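Local coordinates for amino acid ABC transporter, periplasmic amino acid-binding protein, putative (Streptococcus pneumoniae, PDB 4I62), which binds L-arginine and probably delivers it, as the substrate-binding component of an amino acid ABC transporter, to the membrane permease for import, at residues Leu132-Lys136 and Ile184-Gly190. Residues are numbered along the deposited sequence; the frame is centred on the assembly and turned at random. Where two conformers were deposited one is given.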
ATOM      1  N   LEU A 132      13.664  -4.414  -3.770  1.00  8.66           N
ATOM      2  CA  LEU A 132      13.767  -5.610  -2.921  1.00  8.41           C
ATOM      3  C   LEU A 132      14.291  -5.227  -1.574  1.00  8.46           C
ATOM      4  O   LEU A 132      15.284  -4.475  -1.467  1.00 10.28           O
ATOM      5  CB  LEU A 132      14.759  -6.634  -3.412  1.00 10.99           C
ATOM      6  CG  LEU A 132      14.540  -7.286  -4.752  1.00 12.56           C
ATOM      7  CD1 LEU A 132      15.742  -8.291  -4.891  1.00 11.92           C
ATOM      8  CD2 LEU A 132      13.209  -8.017  -4.839  1.00 14.51           C
ATOM      9  N   ILE A 133      13.677  -5.789  -0.545  1.00  8.50           N
ATOM     10  CA  ILE A 133      14.286  -5.823   0.775  1.00  8.37           C
ATOM     11  C   ILE A 133      14.897  -7.210   0.998  1.00  7.81           C
ATOM     12  O   ILE A 133      14.311  -8.235   0.621  1.00  8.41           O
ATOM     13  CB  ILE A 133      13.275  -5.395   1.891  1.00  8.81           C
ATOM     14  CG1 ILE A 133      13.963  -5.242   3.253  1.00 10.37           C
ATOM     15  CG2 ILE A 133      12.075  -6.301   1.962  1.00  9.73           C
ATOM     16  CD1 ILE A 133      13.052  -4.560   4.287  1.00 10.03           C
ATOM     17  N   VAL A 134      16.121  -7.203   1.545  1.00  8.21           N
ATOM     18  CA  VAL A 134      16.922  -8.400   1.728  1.00  8.01           C
ATOM     19  C   VAL A 134      17.633  -8.319   3.080  1.00  7.59           C
ATOM     20  O   VAL A 134      17.692  -7.264   3.708  1.00  8.92           O
ATOM     21  CB  VAL A 134      17.980  -8.532   0.576  1.00  8.33           C
ATOM     22  CG1 VAL A 134      17.266  -8.742  -0.750  1.00  9.67           C
ATOM     23  CG2 VAL A 134      18.914  -7.321   0.505  1.00  9.42           C
ATOM     24  N   LYS A 135      18.199  -9.455   3.520  1.00  8.48           N
ATOM     25  CA  LYS A 135      19.162  -9.355   4.627  1.00  8.79           C
ATOM     26  C   LYS A 135      20.291  -8.420   4.214  1.00  8.70           C
ATOM     27  O   LYS A 135      20.710  -8.423   3.034  1.00  9.65           O
ATOM     28  CB  LYS A 135      19.717 -10.706   5.005  1.00 10.11           C
ATOM     29  CG  LYS A 135      18.756 -11.636   5.712  1.00 13.59           C
ATOM     30  CD  LYS A 135      19.588 -12.744   6.373  1.00 18.32           C
ATOM     31  CE  LYS A 135      18.815 -13.571   7.382  1.00 19.28           C
ATOM     32  NZ  LYS A 135      17.857 -14.420   6.667  1.00 18.46           N
ATOM     33  N   LYS A 136      20.848  -7.667   5.153  1.00  9.73           N
ATOM     34  CA  LYS A 136      21.811  -6.639   4.771  1.00 10.12           C
ATOM     35  C   LYS A 136      23.053  -7.203   4.102  1.00  9.95           C
ATOM     36  O   LYS A 136      23.658  -6.510   3.242  1.00 11.78           O
ATOM     37  CB  LYS A 136      22.171  -5.738   5.941  1.00 11.91           C
ATOM     38  CG  LYS A 136      22.881  -6.403   7.050  1.00 15.03           C
ATOM     39  CD  LYS A 136      23.143  -5.399   8.163  1.00 21.21           C
ATOM     40  CE  LYS A 136      23.684  -6.076   9.412  1.00 27.37           C
ATOM     41  NZ  LYS A 136      23.467  -5.231  10.623  1.00 34.45           N
ATOM     42  N   ILE A 184       8.235 -10.235   6.308  1.00  7.99           N
ATOM     43  CA  ILE A 184       9.442  -9.770   6.995  1.00  8.97           C
ATOM     44  C   ILE A 184      10.006 -10.858   7.910  1.00  8.62           C
ATOM     45  O   ILE A 184      11.212 -11.091   7.920  1.00  9.73           O
ATOM     46  CB  ILE A 184       9.153  -8.451   7.747  1.00  9.46           C
ATOM     47  CG1 ILE A 184       8.856  -7.310   6.753  1.00 11.74           C
ATOM     48  CG2 ILE A 184      10.275  -8.068   8.720  1.00 11.44           C
ATOM     49  CD1 ILE A 184      10.049  -6.899   5.925  1.00 12.87           C
ATOM     50  N   THR A 185       9.141 -11.551   8.642  1.00 10.11           N
ATOM     51  CA  THR A 185       9.602 -12.664   9.473  1.00 11.27           C
ATOM     52  C   THR A 185      10.255 -13.773   8.634  1.00 10.21           C
ATOM     53  O   THR A 185      11.314 -14.297   9.016  1.00 11.46           O
ATOM     54  CB  THR A 185       8.426 -13.221  10.284  1.00 13.86           C
ATOM     55  OG1 THR A 185       7.922 -12.177  11.125  1.00 17.06           O
ATOM     56  CG2 THR A 185       8.848 -14.397  11.133  1.00 16.46           C
ATOM     57  N   ASP A 186       9.689 -14.103   7.483  1.00 10.39           N
ATOM     58  CA  ASP A 186      10.269 -15.133   6.632  1.00 10.33           C
ATOM     59  C   ASP A 186      11.615 -14.687   6.055  1.00  9.07           C
ATOM     60  O   ASP A 186      12.530 -15.508   5.894  1.00 10.59           O
ATOM     61  CB  ASP A 186       9.348 -15.457   5.458  1.00 11.99           C
ATOM     62  CG  ASP A 186       8.298 -16.476   5.769  1.00 19.53           C
ATOM     63  OD1 ASP A 186       8.161 -16.882   6.938  1.00 23.52           O
ATOM     64  OD2 ASP A 186       7.594 -16.862   4.808  1.00 27.15           O
ATOM     65  N   LEU A 187      11.764 -13.401   5.754  1.00  8.65           N
ATOM     66  CA  LEU A 187      13.029 -12.891   5.256  1.00  7.76           C
ATOM     67  C   LEU A 187      14.094 -12.945   6.355  1.00  8.78           C
ATOM     68  O   LEU A 187      15.232 -13.401   6.130  1.00  9.98           O
ATOM     69  CB  LEU A 187      12.846 -11.468   4.753  1.00  7.91           C
ATOM     70  CG  LEU A 187      14.114 -10.775   4.239  1.00  8.62           C
ATOM     71  CD1 LEU A 187      14.720 -11.510   3.041  1.00  9.97           C
ATOM     72  CD2 LEU A 187      13.793  -9.337   3.856  1.00  9.36           C
ATOM     73  N   LYS A 188      13.717 -12.611   7.580  0.55  9.46           N
ATOM     74  CA  LYS A 188      14.628 -12.747   8.703  0.55  9.98           C
ATOM     75  C   LYS A 188      15.048 -14.198   8.963  0.55 10.04           C
ATOM     76  O   LYS A 188      16.212 -14.478   9.259  0.55 10.47           O
ATOM     77  CB  LYS A 188      13.970 -12.181   9.947  0.55 10.00           C
ATOM     78  CG  LYS A 188      13.911 -10.675   9.984  0.55 11.39           C
ATOM     79  CD  LYS A 188      12.932 -10.167  11.049  0.55 11.49           C
ATOM     80  CE  LYS A 188      12.958  -8.674  11.179  0.55 13.36           C
ATOM     81  NZ  LYS A 188      14.166  -8.139  11.914  0.55 11.81           N
ATOM     82  N   SER A 189      14.127 -15.143   8.849  0.55 10.18           N
ATOM     83  CA  SER A 189      14.496 -16.514   9.176  0.55 10.93           C
ATOM     84  C   SER A 189      15.263 -17.168   8.035  0.55 12.65           C
ATOM     85  O   SER A 189      15.645 -18.348   8.116  0.55 13.41           O
ATOM     86  CB  SER A 189      13.258 -17.326   9.488  0.55 11.80           C
ATOM     87  OG  SER A 189      12.528 -17.494   8.304  0.55 13.68           O
ATOM     88  N   GLY A 190      15.499 -16.391   6.980  0.55 12.23           N
ATOM     89  CA  GLY A 190      16.173 -16.894   5.809  0.55 11.07           C
ATOM     90  C   GLY A 190      15.313 -17.930   5.145  0.55 13.99           C
ATOM     91  O   GLY A 190      15.830 -18.810   4.470  0.55 16.26           O
TER
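Ile133 begins the contact. Its CA-to-CB bond points toward helix 180-188. Ile133 CD1 lies 4.1 Å from Ile184 CD1, and Ile133 CG2 lies 4.0 Å from Leu187 CD2. Phe205 of helix 199-208 also touches both isoleucines. The CA-to-CB bond of Val134 points away from the helix, and its side chain touches Ala194 and Ala215, so the backbone makes the contact: Val134 CA is 3.9 Å from Leu187 CD2. This is helix-on-sheet packing in one lobe of the type II periplasmic binding protein fold. The axes of helix 184-188 and strand 132-135 run at 39° to each other and come within 8.7 Å. Lys135 ends the strand and is partly exposed. Its side chain reaches the helix C-terminus, where Lys135 NZ donates hydrogen bonds to Leu187 O (2.9 Å) and Lys188 O (3.1 Å). A positive charge suits these carbonyls at the negative end of the helix dipole. Gly190, with positive phi, closes the helix in a Schellman motif. Gly190 N also donates a hydrogen bond to Leu187 O (3.1 Å), so that carbonyl accepts from both Gly190 and Lys135.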